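PDB 6ULY: amino acid adenylation domain-containing protein from Bacillus stratosphericus LAMA 585, which probably selects a keto acid, 4-methyl-2-oxopentanoate, and activates it as an acyl adenylate for nonribosomal depsipeptide synthesis. Local coordinates for residues V82-W86 against H231-V235; V21-A25 against Y46-Q50; E472-I476 against T530-L534. All blocks are in the same frame, centred on the assembly; numbering follows the deposited sequence.

Interaction 1: residues V82-W86 against H231-V235; sequences VTAFW and HLVNV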
ATOM      1  N   VAL A  82      -0.819 -28.783  12.440  1.00 39.23           N
ATOM      2  CA  VAL A  82      -1.911 -29.598  11.912  1.00 42.99           C
ATOM      3  C   VAL A  82      -2.882 -29.965  13.027  1.00 42.77           C
ATOM      4  O   VAL A  82      -4.104 -29.873  12.872  1.00 44.03           O
ATOM      5  CB  VAL A  82      -1.351 -30.857  11.224  1.00 44.53           C
ATOM      6  CG1 VAL A  82      -2.463 -31.858  10.957  1.00 45.29           C
ATOM      7  CG2 VAL A  82      -0.641 -30.494   9.933  1.00 41.07           C
ATOM      8  N   THR A  83      -2.347 -30.399  14.169  1.00 40.34           N
ATOM      9  CA  THR A  83      -3.204 -30.789  15.284  1.00 44.64           C
ATOM     10  C   THR A  83      -3.953 -29.590  15.842  1.00 39.82           C
ATOM     11  O   THR A  83      -5.147 -29.681  16.151  1.00 39.84           O
ATOM     12  CB  THR A  83      -2.367 -31.452  16.383  1.00 42.44           C
ATOM     13  OG1 THR A  83      -1.703 -32.600  15.848  1.00 39.91           O
ATOM     14  CG2 THR A  83      -3.237 -31.880  17.558  1.00 35.09           C
ATOM     15  N   ALA A  84      -3.260 -28.460  15.990  1.00 44.47           N
ATOM     16  CA  ALA A  84      -3.902 -27.254  16.496  1.00 40.25           C
ATOM     17  C   ALA A  84      -4.992 -26.772  15.548  1.00 39.36           C
ATOM     18  O   ALA A  84      -6.034 -26.274  15.989  1.00 36.94           O
ATOM     19  CB  ALA A  84      -2.855 -26.162  16.709  1.00 39.80           C
ATOM     20  N   PHE A  85      -4.765 -26.902  14.240  1.00 38.84           N
ATOM     21  CA  PHE A  85      -5.765 -26.476  13.269  1.00 39.79           C
ATOM     22  C   PHE A  85      -7.058 -27.262  13.432  1.00 42.44           C
ATOM     23  O   PHE A  85      -8.154 -26.689  13.404  1.00 38.60           O
ATOM     24  CB  PHE A  85      -5.216 -26.647  11.856  1.00 38.23           C
ATOM     25  CG  PHE A  85      -6.224 -26.383  10.778  1.00 43.43           C
ATOM     26  CD1 PHE A  85      -6.429 -25.097  10.304  1.00 39.75           C
ATOM     27  CD2 PHE A  85      -6.959 -27.421  10.228  1.00 42.67           C
ATOM     28  CE1 PHE A  85      -7.354 -24.852   9.306  1.00 39.71           C
ATOM     29  CE2 PHE A  85      -7.886 -27.181   9.229  1.00 44.76           C
ATOM     30  CZ  PHE A  85      -8.083 -25.892   8.769  1.00 36.66           C
ATOM     31  N   TRP A  86      -6.951 -28.576  13.609  1.00 40.20           N
ATOM     32  CA  TRP A  86      -8.149 -29.398  13.691  1.00 38.83           C
ATOM     33  C   TRP A  86      -8.820 -29.292  15.050  1.00 39.26           C
ATOM     34  O   TRP A  86     -10.052 -29.365  15.132  1.00 40.46           O
ATOM     35  CB  TRP A  86      -7.796 -30.836  13.351  1.00 41.38           C
ATOM     36  CG  TRP A  86      -7.557 -31.005  11.886  1.00 42.66           C
ATOM     37  CD1 TRP A  86      -6.359 -31.159  11.261  1.00 41.46           C
ATOM     38  CD2 TRP A  86      -8.552 -31.011  10.857  1.00 44.28           C
ATOM     39  NE1 TRP A  86      -6.545 -31.275   9.905  1.00 42.20           N
ATOM     40  CE2 TRP A  86      -7.883 -31.186   9.631  1.00 42.78           C
ATOM     41  CE3 TRP A  86      -9.945 -30.894  10.855  1.00 40.62           C
ATOM     42  CZ2 TRP A  86      -8.558 -31.246   8.416  1.00 43.89           C
ATOM     43  CZ3 TRP A  86     -10.611 -30.956   9.648  1.00 42.29           C
ATOM     44  CH2 TRP A  86      -9.919 -31.132   8.446  1.00 40.88           C
ATOM     45  N   HIS A 231      -2.999 -29.982   2.110  1.00 36.55           N
ATOM     46  CA  HIS A 231      -3.416 -30.594   3.368  1.00 40.79           C
ATOM     47  C   HIS A 231      -4.908 -30.919   3.359  1.00 42.14           C
ATOM     48  O   HIS A 231      -5.302 -32.069   3.589  1.00 36.32           O
ATOM     49  CB  HIS A 231      -3.065 -29.683   4.543  1.00 34.22           C
ATOM     50  CG  HIS A 231      -3.533 -30.205   5.865  1.00 40.28           C
ATOM     51  ND1 HIS A 231      -3.198 -31.459   6.334  1.00 42.14           N
ATOM     52  CD2 HIS A 231      -4.320 -29.647   6.814  1.00 39.54           C
ATOM     53  CE1 HIS A 231      -3.753 -31.645   7.518  1.00 37.06           C
ATOM     54  NE2 HIS A 231      -4.441 -30.562   7.831  1.00 42.91           N
ATOM     55  N   LEU A 232      -5.758 -29.924   3.076  1.00 38.01           N
ATOM     56  CA  LEU A 232      -7.197 -30.172   3.129  1.00 37.59           C
ATOM     57  C   LEU A 232      -7.652 -31.054   1.971  1.00 35.64           C
ATOM     58  O   LEU A 232      -8.533 -31.904   2.144  1.00 40.10           O
ATOM     59  CB  LEU A 232      -7.968 -28.854   3.140  1.00 38.99           C
ATOM     60  CG  LEU A 232      -7.892 -28.066   4.450  1.00 40.59           C
ATOM     61  CD1 LEU A 232      -8.686 -26.772   4.332  1.00 37.26           C
ATOM     62  CD2 LEU A 232      -8.382 -28.888   5.633  1.00 38.72           C
ATOM     63  N   VAL A 233      -7.073 -30.869   0.785  1.00 38.50           N
ATOM     64  CA  VAL A 233      -7.356 -31.787  -0.315  1.00 30.07           C
ATOM     65  C   VAL A 233      -7.013 -33.213   0.093  1.00 42.77           C
ATOM     66  O   VAL A 233      -7.731 -34.163  -0.244  1.00 41.53           O
ATOM     67  CB  VAL A 233      -6.586 -31.364  -1.578  1.00 37.31           C
ATOM     68  CG1 VAL A 233      -6.463 -32.535  -2.544  1.00 42.68           C
ATOM     69  CG2 VAL A 233      -7.272 -30.189  -2.252  1.00 42.36           C
ATOM     70  N   ASN A 234      -5.913 -33.384   0.829  1.00 40.74           N
ATOM     71  CA  ASN A 234      -5.475 -34.720   1.213  1.00 36.55           C
ATOM     72  C   ASN A 234      -6.425 -35.339   2.232  1.00 38.12           C
ATOM     73  O   ASN A 234      -6.811 -36.505   2.103  1.00 41.66           O
ATOM     74  CB  ASN A 234      -4.050 -34.663   1.767  1.00 38.61           C
ATOM     75  CG  ASN A 234      -3.028 -34.303   0.712  1.00 39.11           C
ATOM     76  OD1 ASN A 234      -3.176 -34.648  -0.461  1.00 42.07           O
ATOM     77  ND2 ASN A 234      -1.980 -33.601   1.125  1.00 42.87           N
ATOM     78  N   VAL A 235      -6.810 -34.576   3.258  1.00 37.85           N
ATOM     79  CA  VAL A 235      -7.753 -35.093   4.246  1.00 38.52           C
ATOM     80  C   VAL A 235      -9.101 -35.384   3.593  1.00 42.60           C
ATOM     81  O   VAL A 235      -9.757 -36.384   3.911  1.00 39.55           O
ATOM     82  CB  VAL A 235      -7.898 -34.107   5.422  1.00 35.72           C
ATOM     83  CG1 VAL A 235      -8.749 -34.718   6.530  1.00 43.14           C
ATOM     84  CG2 VAL A 235      -6.534 -33.718   5.968  1.00 41.43           C
TER
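One polar bond and several apolar touches join two helices whose segment axes come no closer than 13.3 Å and cross at -72°, so that long side chains must bridge the gap. The polar element is a hydrogen bond from Trp86 NE1 to His231 NE2 (3.0 Å, N-H...N angle 149°). Because the indole donates, NE2 carries no proton; ND1 is hydrogen-bonded to Gln241 OE1, so both ring nitrogens are used. The two rings meet rim to rim, planes at 66° and centroids 5.2 Å apart (five-membered ring of Trp86), hence no stack. Val82 CG2 lies over one face of the imidazole, and Val82 CG1 makes the closest approach, 3.7 Å from His231 CE1. Leu232 CD2 touches both aromatic side chains, 3.7 Å from Trp86 CZ2 and 4.0 Å from Phe85 CE2, and Val235 CG1 is 4.0 Å from Trp86 CZ2. This is buried helix packing in the large N-terminal part of the ANL-type adenylation fold, the Leu232 side chain about 12 Å from the bound adenylate. Helix 46-62 packs on Val82 and Trp86, helix 18-26 on Phe85, Trp86 and Val235, helix 193-207 on Leu232; Gln241 lies on strand 240-243, parallel to its neighbours 31-35 and 214-217 in the nine-stranded mixed sheet.

Interaction 2: residues V21-A25 against Y46-Q50; sequences VLTEA and YAQLQ. With SO4 (sulfate ion), chain F.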
ATOM      1  N   VAL A  21     -15.031 -33.732   7.054  1.00 43.42           N
ATOM      2  CA  VAL A  21     -13.836 -34.184   6.346  1.00 44.76           C
ATOM      3  C   VAL A  21     -12.977 -35.037   7.271  1.00 44.62           C
ATOM      4  O   VAL A  21     -12.530 -36.131   6.905  1.00 43.28           O
ATOM      5  CB  VAL A  21     -13.049 -32.978   5.795  1.00 46.81           C
ATOM      6  CG1 VAL A  21     -11.698 -33.425   5.257  1.00 44.38           C
ATOM      7  CG2 VAL A  21     -13.847 -32.258   4.707  1.00 44.00           C
ATOM      8  N   LEU A  22     -12.758 -34.554   8.495  1.00 44.29           N
ATOM      9  CA  LEU A  22     -11.928 -35.281   9.448  1.00 49.00           C
ATOM     10  C   LEU A  22     -12.585 -36.591   9.861  1.00 49.62           C
ATOM     11  O   LEU A  22     -11.903 -37.610  10.023  1.00 44.94           O
ATOM     12  CB  LEU A  22     -11.660 -34.400  10.668  1.00 50.39           C
ATOM     13  CG  LEU A  22     -10.722 -34.973  11.731  1.00 47.61           C
ATOM     14  CD1 LEU A  22      -9.353 -35.266  11.137  1.00 49.24           C
ATOM     15  CD2 LEU A  22     -10.604 -34.021  12.907  1.00 47.66           C
ATOM     16  N   THR A  23     -13.908 -36.585  10.032  1.00 51.76           N
ATOM     17  CA  THR A  23     -14.617 -37.805  10.407  1.00 47.59           C
ATOM     18  C   THR A  23     -14.441 -38.890   9.354  1.00 46.28           C
ATOM     19  O   THR A  23     -14.046 -40.019   9.667  1.00 55.66           O
ATOM     20  CB  THR A  23     -16.097 -37.490  10.626  1.00 53.03           C
ATOM     21  OG1 THR A  23     -16.242 -36.736  11.834  1.00 48.82           O
ATOM     22  CG2 THR A  23     -16.921 -38.771  10.711  1.00 53.46           C
ATOM     23  N   GLU A  24     -14.724 -38.564   8.091  1.00 49.19           N
ATOM     24  CA  GLU A  24     -14.589 -39.560   7.034  1.00 50.02           C
ATOM     25  C   GLU A  24     -13.138 -39.980   6.836  1.00 48.51           C
ATOM     26  O   GLU A  24     -12.873 -41.128   6.463  1.00 51.11           O
ATOM     27  CB  GLU A  24     -15.160 -39.015   5.725  1.00 49.72           C
ATOM     28  CG  GLU A  24     -16.655 -38.691   5.776  1.00 58.85           C
ATOM     29  CD  GLU A  24     -17.524 -39.921   5.987  1.00 67.76           C
ATOM     30  OE1 GLU A  24     -17.476 -40.513   7.086  1.00 64.42           O
ATOM     31  OE2 GLU A  24     -18.254 -40.298   5.046  1.00 89.76           O
ATOM     32  N   ALA A  25     -12.191 -39.070   7.072  1.00 46.06           N
ATOM     33  CA  ALA A  25     -10.784 -39.425   6.934  1.00 47.99           C
ATOM     34  C   ALA A  25     -10.343 -40.356   8.056  1.00 44.84           C
ATOM     35  O   ALA A  25      -9.538 -41.267   7.832  1.00 43.41           O
ATOM     36  CB  ALA A  25      -9.921 -38.164   6.919  1.00 43.04           C
ATOM     37  N   TYR A  46      -5.090 -40.418  10.462  1.00 39.37           N
ATOM     38  CA  TYR A  46      -6.238 -39.521  10.535  1.00 40.85           C
ATOM     39  C   TYR A  46      -7.083 -39.816  11.766  1.00 41.91           C
ATOM     40  O   TYR A  46      -7.695 -38.901  12.334  1.00 46.84           O
ATOM     41  CB  TYR A  46      -7.070 -39.629   9.258  1.00 40.41           C
ATOM     42  CG  TYR A  46      -6.385 -39.026   8.048  1.00 43.45           C
ATOM     43  CD1 TYR A  46      -5.808 -37.757   8.107  1.00 43.54           C
ATOM     44  CD2 TYR A  46      -6.301 -39.726   6.854  1.00 39.15           C
ATOM     45  CE1 TYR A  46      -5.177 -37.204   7.007  1.00 40.23           C
ATOM     46  CE2 TYR A  46      -5.670 -39.186   5.752  1.00 45.57           C
ATOM     47  CZ  TYR A  46      -5.112 -37.921   5.834  1.00 44.80           C
ATOM     48  OH  TYR A  46      -4.482 -37.372   4.741  1.00 42.03           O
ATOM     49  N   ALA A  47      -7.114 -41.078  12.205  1.00 47.26           N
ATOM     50  CA  ALA A  47      -7.782 -41.417  13.457  1.00 44.75           C
ATOM     51  C   ALA A  47      -7.038 -40.829  14.649  1.00 38.30           C
ATOM     52  O   ALA A  47      -7.658 -40.288  15.571  1.00 45.55           O
ATOM     53  CB  ALA A  47      -7.899 -42.938  13.596  1.00 47.47           C
ATOM     54  N   GLN A  48      -5.707 -40.927  14.650  1.00 41.84           N
ATOM     55  CA  GLN A  48      -4.924 -40.306  15.714  1.00 45.69           C
ATOM     56  C   GLN A  48      -5.072 -38.790  15.688  1.00 41.57           C
ATOM     57  O   GLN A  48      -5.198 -38.151  16.742  1.00 42.93           O
ATOM     58  CB  GLN A  48      -3.453 -40.707  15.584  1.00 50.70           C
ATOM     59  CG  GLN A  48      -3.159 -42.162  15.941  1.00 52.80           C
ATOM     60  CD  GLN A  48      -1.687 -42.500  15.824  1.00 57.79           C
ATOM     61  OE1 GLN A  48      -1.183 -42.767  14.733  1.00 54.53           O
ATOM     62  NE2 GLN A  48      -0.986 -42.481  16.950  1.00 67.87           N
ATOM     63  N   LEU A  49      -5.066 -38.194  14.493  1.00 47.06           N
ATOM     64  CA  LEU A  49      -5.242 -36.747  14.394  1.00 42.69           C
ATOM     65  C   LEU A  49      -6.541 -36.307  15.058  1.00 44.30           C
ATOM     66  O   LEU A  49      -6.563 -35.320  15.803  1.00 45.53           O
ATOM     67  CB  LEU A  49      -5.207 -36.320  12.926  1.00 40.61           C
ATOM     68  CG  LEU A  49      -5.522 -34.854  12.616  1.00 47.79           C
ATOM     69  CD1 LEU A  49      -4.574 -33.905  13.346  1.00 45.15           C
ATOM     70  CD2 LEU A  49      -5.464 -34.617  11.115  1.00 45.29           C
ATOM     71  N   GLN A  50      -7.630 -37.040  14.823  1.00 45.39           N
ATOM     72  CA  GLN A  50      -8.908 -36.664  15.418  1.00 45.04           C
ATOM     73  C   GLN A  50      -8.823 -36.671  16.939  1.00 43.47           C
ATOM     74  O   GLN A  50      -9.258 -35.721  17.603  1.00 42.80           O
ATOM     75  CB  GLN A  50     -10.007 -37.608  14.929  1.00 50.30           C
ATOM     76  CG  GLN A  50     -11.417 -37.154  15.283  1.00 54.07           C
ATOM     77  CD  GLN A  50     -12.478 -38.096  14.755  1.00 54.20           C
ATOM     78  OE1 GLN A  50     -12.220 -39.282  14.537  1.00 59.93           O
ATOM     79  NE2 GLN A  50     -13.678 -37.572  14.536  1.00 56.65           N
TER
HETATM   80  S   SO4 F 704      -1.810 -42.893  20.941  1.00 86.97           S
HETATM   81  O1  SO4 F 704      -1.989 -42.725  19.528  1.00 79.68           O
HETATM   82  O2  SO4 F 704      -1.754 -41.608  21.576  1.00 69.28           O
HETATM   83  O3  SO4 F 704      -2.909 -43.643  21.477  1.00 83.10           O
HETATM   84  O4  SO4 F 704      -0.588 -43.602  21.186  1.00 93.41           O
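Helix 18-26 and the first turn of helix 46-62 run roughly antiparallel, their segment axes 135° apart in direction and 9.0 Å at closest approach. Leu22 enters first: its CD1 lies 3.9 Å from Leu49 CD2 and its CD2 4.0 Å from Gln50 CG, on the aliphatic part of the glutamine. Thr23 OG1 is 3.8 Å from Gln50 NE2, too long for a hydrogen bond, and bonds instead to Gln19 O. At Ala25 the helices are tightest, CA to Tyr46 CA being 5.8 Å. The methyl makes a CH-pi contact over the phenol face, CB 4.2 Å from the ring centroid. Outside the contact, Gln48 NE2 donates a hydrogen bond to sulfate O1, 2.8 Å. In this AMP-binding region of the fold, helix 224-237 packs on the pair through Val235 (on Ala25 and Tyr46) and helix 78-91 through Trp86 (on Leu22 and Leu49). With no hydrogen bond between the segments, the contact relies on shape and apolar burial, and Tyr46 directs its hydroxyl past the interface to Cys239 O.

Interaction 3: residues E472-I476 against T530-L534; sequences EIEAI and TKMGL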
ATOM      1  N   GLU A 472       9.714  -2.771 -24.611  1.00126.82           N
ATOM      2  CA  GLU A 472      10.024  -1.635 -25.516  1.00128.12           C
ATOM      3  C   GLU A 472      11.254  -0.891 -24.988  1.00131.47           C
ATOM      4  O   GLU A 472      12.122  -0.526 -25.807  1.00128.15           O
ATOM      5  CB  GLU A 472       8.790  -0.736 -25.587  1.00122.82           C
ATOM      6  CG  GLU A 472       8.732   0.158 -26.807  1.00122.59           C
ATOM      7  CD  GLU A 472       7.409   0.895 -26.912  1.00116.33           C
ATOM      8  OE1 GLU A 472       6.438   0.460 -26.247  1.00115.73           O
ATOM      9  OE2 GLU A 472       7.352   1.900 -27.643  1.00113.61           O
ATOM     10  N   ILE A 473      11.321  -0.681 -23.670  1.00131.81           N
ATOM     11  CA  ILE A 473      12.473  -0.009 -23.000  1.00127.56           C
ATOM     12  C   ILE A 473      13.737  -0.825 -23.262  1.00121.27           C
ATOM     13  O   ILE A 473      14.753  -0.234 -23.646  1.00114.85           O
ATOM     14  CB  ILE A 473      12.219   0.168 -21.487  1.00120.64           C
ATOM     15  CG1 ILE A 473      11.015   1.083 -21.231  1.00118.58           C
ATOM     16  CG2 ILE A 473      13.477   0.677 -20.782  1.00119.06           C
ATOM     17  CD1 ILE A 473      10.577   1.160 -19.784  1.00119.61           C
ATOM     18  N   GLU A 474      13.663  -2.139 -23.064  0.83117.61           N
ATOM     19  CA  GLU A 474      14.820  -3.044 -23.263  0.83117.84           C
ATOM     20  C   GLU A 474      15.279  -3.016 -24.727  0.83114.23           C
ATOM     21  O   GLU A 474      16.486  -2.869 -24.961  0.83110.69           O
ATOM     22  CB  GLU A 474      14.464  -4.458 -22.814  0.83116.45           C
ATOM     23  CG  GLU A 474      14.276  -4.584 -21.314  0.83116.77           C
ATOM     24  CD  GLU A 474      13.596  -5.879 -20.910  0.83115.96           C
ATOM     25  OE1 GLU A 474      13.191  -6.634 -21.820  0.83114.16           O
ATOM     26  OE2 GLU A 474      13.470  -6.127 -19.693  0.83113.44           O
ATOM     27  N   ALA A 475      14.367  -3.144 -25.687  1.00112.15           N
ATOM     28  CA  ALA A 475      14.718  -3.070 -27.122  1.00110.55           C
ATOM     29  C   ALA A 475      15.506  -1.781 -27.390  1.00109.51           C
ATOM     30  O   ALA A 475      16.562  -1.864 -28.042  1.00111.22           O
ATOM     31  CB  ALA A 475      13.479  -3.163 -27.985  1.00113.57           C
ATOM     32  N   ILE A 476      15.020  -0.633 -26.910  0.95122.47           N
ATOM     33  CA  ILE A 476      15.670   0.683 -27.179  0.95121.14           C
ATOM     34  C   ILE A 476      17.038   0.711 -26.498  0.95111.73           C
ATOM     35  O   ILE A 476      18.006   1.176 -27.128  0.95115.36           O
ATOM     36  CB  ILE A 476      14.785   1.863 -26.747  0.95117.72           C
ATOM     37  CG1 ILE A 476      13.649   2.065 -27.754  0.95128.27           C
ATOM     38  CG2 ILE A 476      15.613   3.136 -26.572  0.95113.80           C
ATOM     39  CD1 ILE A 476      12.364   2.539 -27.135  0.95136.68           C
ATOM     40  N   THR A 530      15.430  10.170 -25.525  1.00119.42           N
ATOM     41  CA  THR A 530      15.039  10.668 -26.870  1.00119.11           C
ATOM     42  C   THR A 530      13.856   9.827 -27.358  1.00122.64           C
ATOM     43  O   THR A 530      12.736  10.382 -27.424  1.00117.52           O
ATOM     44  CB  THR A 530      16.242  10.703 -27.826  1.00109.93           C
ATOM     45  OG1 THR A 530      17.182  11.646 -27.309  1.00100.83           O
ATOM     46  CG2 THR A 530      15.874  11.085 -29.245  1.00 98.28           C
ATOM     47  N   LYS A 531      14.090   8.531 -27.595  1.00118.83           N
ATOM     48  CA  LYS A 531      13.171   7.658 -28.369  1.00125.02           C
ATOM     49  C   LYS A 531      11.793   7.589 -27.695  1.00125.39           C
ATOM     50  O   LYS A 531      10.795   7.441 -28.420  1.00127.57           O
ATOM     51  CB  LYS A 531      13.771   6.261 -28.563  1.00130.00           C
ATOM     52  CG  LYS A 531      13.842   5.813 -30.018  1.00129.12           C
ATOM     53  CD  LYS A 531      14.849   6.584 -30.860  1.00126.82           C
ATOM     54  CE  LYS A 531      14.960   6.023 -32.268  1.00120.50           C
ATOM     55  NZ  LYS A 531      15.742   6.904 -33.169  1.00110.76           N
ATOM     56  N   MET A 532      11.719   7.689 -26.366  0.82126.49           N
ATOM     57  CA  MET A 532      10.441   7.495 -25.625  0.82124.32           C
ATOM     58  C   MET A 532       9.935   8.806 -25.004  0.82121.78           C
ATOM     59  O   MET A 532       8.812   8.786 -24.463  0.82117.65           O
ATOM     60  CB  MET A 532      10.588   6.432 -24.531  0.82123.43           C
ATOM     61  CG  MET A 532      11.154   5.124 -25.044  0.82124.27           C
ATOM     62  SD  MET A 532      10.835   3.729 -23.937  0.82125.86           S
ATOM     63  CE  MET A 532       9.262   3.146 -24.566  0.82121.31           C
ATOM     64  N   GLY A 533      10.689   9.907 -25.090  1.00124.80           N
ATOM     65  CA  GLY A 533      10.258  11.217 -24.560  1.00119.57           C
ATOM     66  C   GLY A 533      10.178  11.225 -23.040  1.00122.69           C
ATOM     67  O   GLY A 533       9.286  11.919 -22.519  1.00122.93           O
ATOM     68  N   LEU A 534      11.051  10.471 -22.356  0.89125.63           N
ATOM     69  CA  LEU A 534      11.233  10.537 -20.878  0.89128.40           C
ATOM     70  C   LEU A 534      12.345  11.549 -20.579  0.89129.68           C
ATOM     71  O   LEU A 534      13.095  11.910 -21.501  0.89128.05           O
ATOM     72  CB  LEU A 534      11.597   9.158 -20.304  0.89127.56           C
ATOM     73  CG  LEU A 534      10.460   8.180 -19.987  0.89125.68           C
ATOM     74  CD1 LEU A 534      11.020   6.796 -19.679  0.89120.74           C
ATOM     75  CD2 LEU A 534       9.594   8.659 -18.826  0.89128.89           C
TER
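Met532, the last residue of helix 514-532, reaches across to helix 470-477 and makes three of the four residue contacts. Its side chain (chi1 m, chi2 t, chi3 p) extends first and then bends at the sulfur: CG lies 3.5 Å from Ile476 CD1, SD 3.8 Å from Ile473 CG1, and CE 3.7 Å from Glu472 CD, so one thioether spans three residues on one side of the opposing helix. Ile476 has chi1 in m, but its chi2 of 146° is off the ideal well; its CD1 is the atom that meets Met532 CG, while CG2 touches Lys531 CB at 4.1 Å. Lys531 has an off-rotamer chi1 of -125°, and beyond CG its chain leads away, so only the CB-CG base lies against Ile476. Gly533, with phi 68°, ends the helical run at a value that suits glycine, and Gly533 N bonds to Thr530 O at 3.1 Å. On the inner side Ile473 meets Leu503 and Leu505 of strand 502-509. Two helices packed together beside strands 483-491 and 502-509 fit the small alpha/beta C-terminal subdomain of adenylation domains in the ANL superfamily.

From the N terminus, interaction 2 comes first: 21-25 meets 46-50, closing a short loop through the hairpin of strands 31-35 and 41-45. Interaction 1 opens later, at 82-86, and closes at 231-235, spanning a much longer piece with strands of two sheets. Interaction 3 follows, joining 472-476 to 530-534. The three are in series; none nests or crosses. Interactions 1 and 2 nevertheless form one buried cluster, their centres 9 Å apart: Val235 CG1 meets Val21 CG1 at 3.5 Å, and helices 18-26, 46-62, 78-91 and 224-237 are tied together in the large N-terminal part. Interaction 3, about 51 Å from interaction 1 between centres, joins two helices of the small C-terminal subdomain.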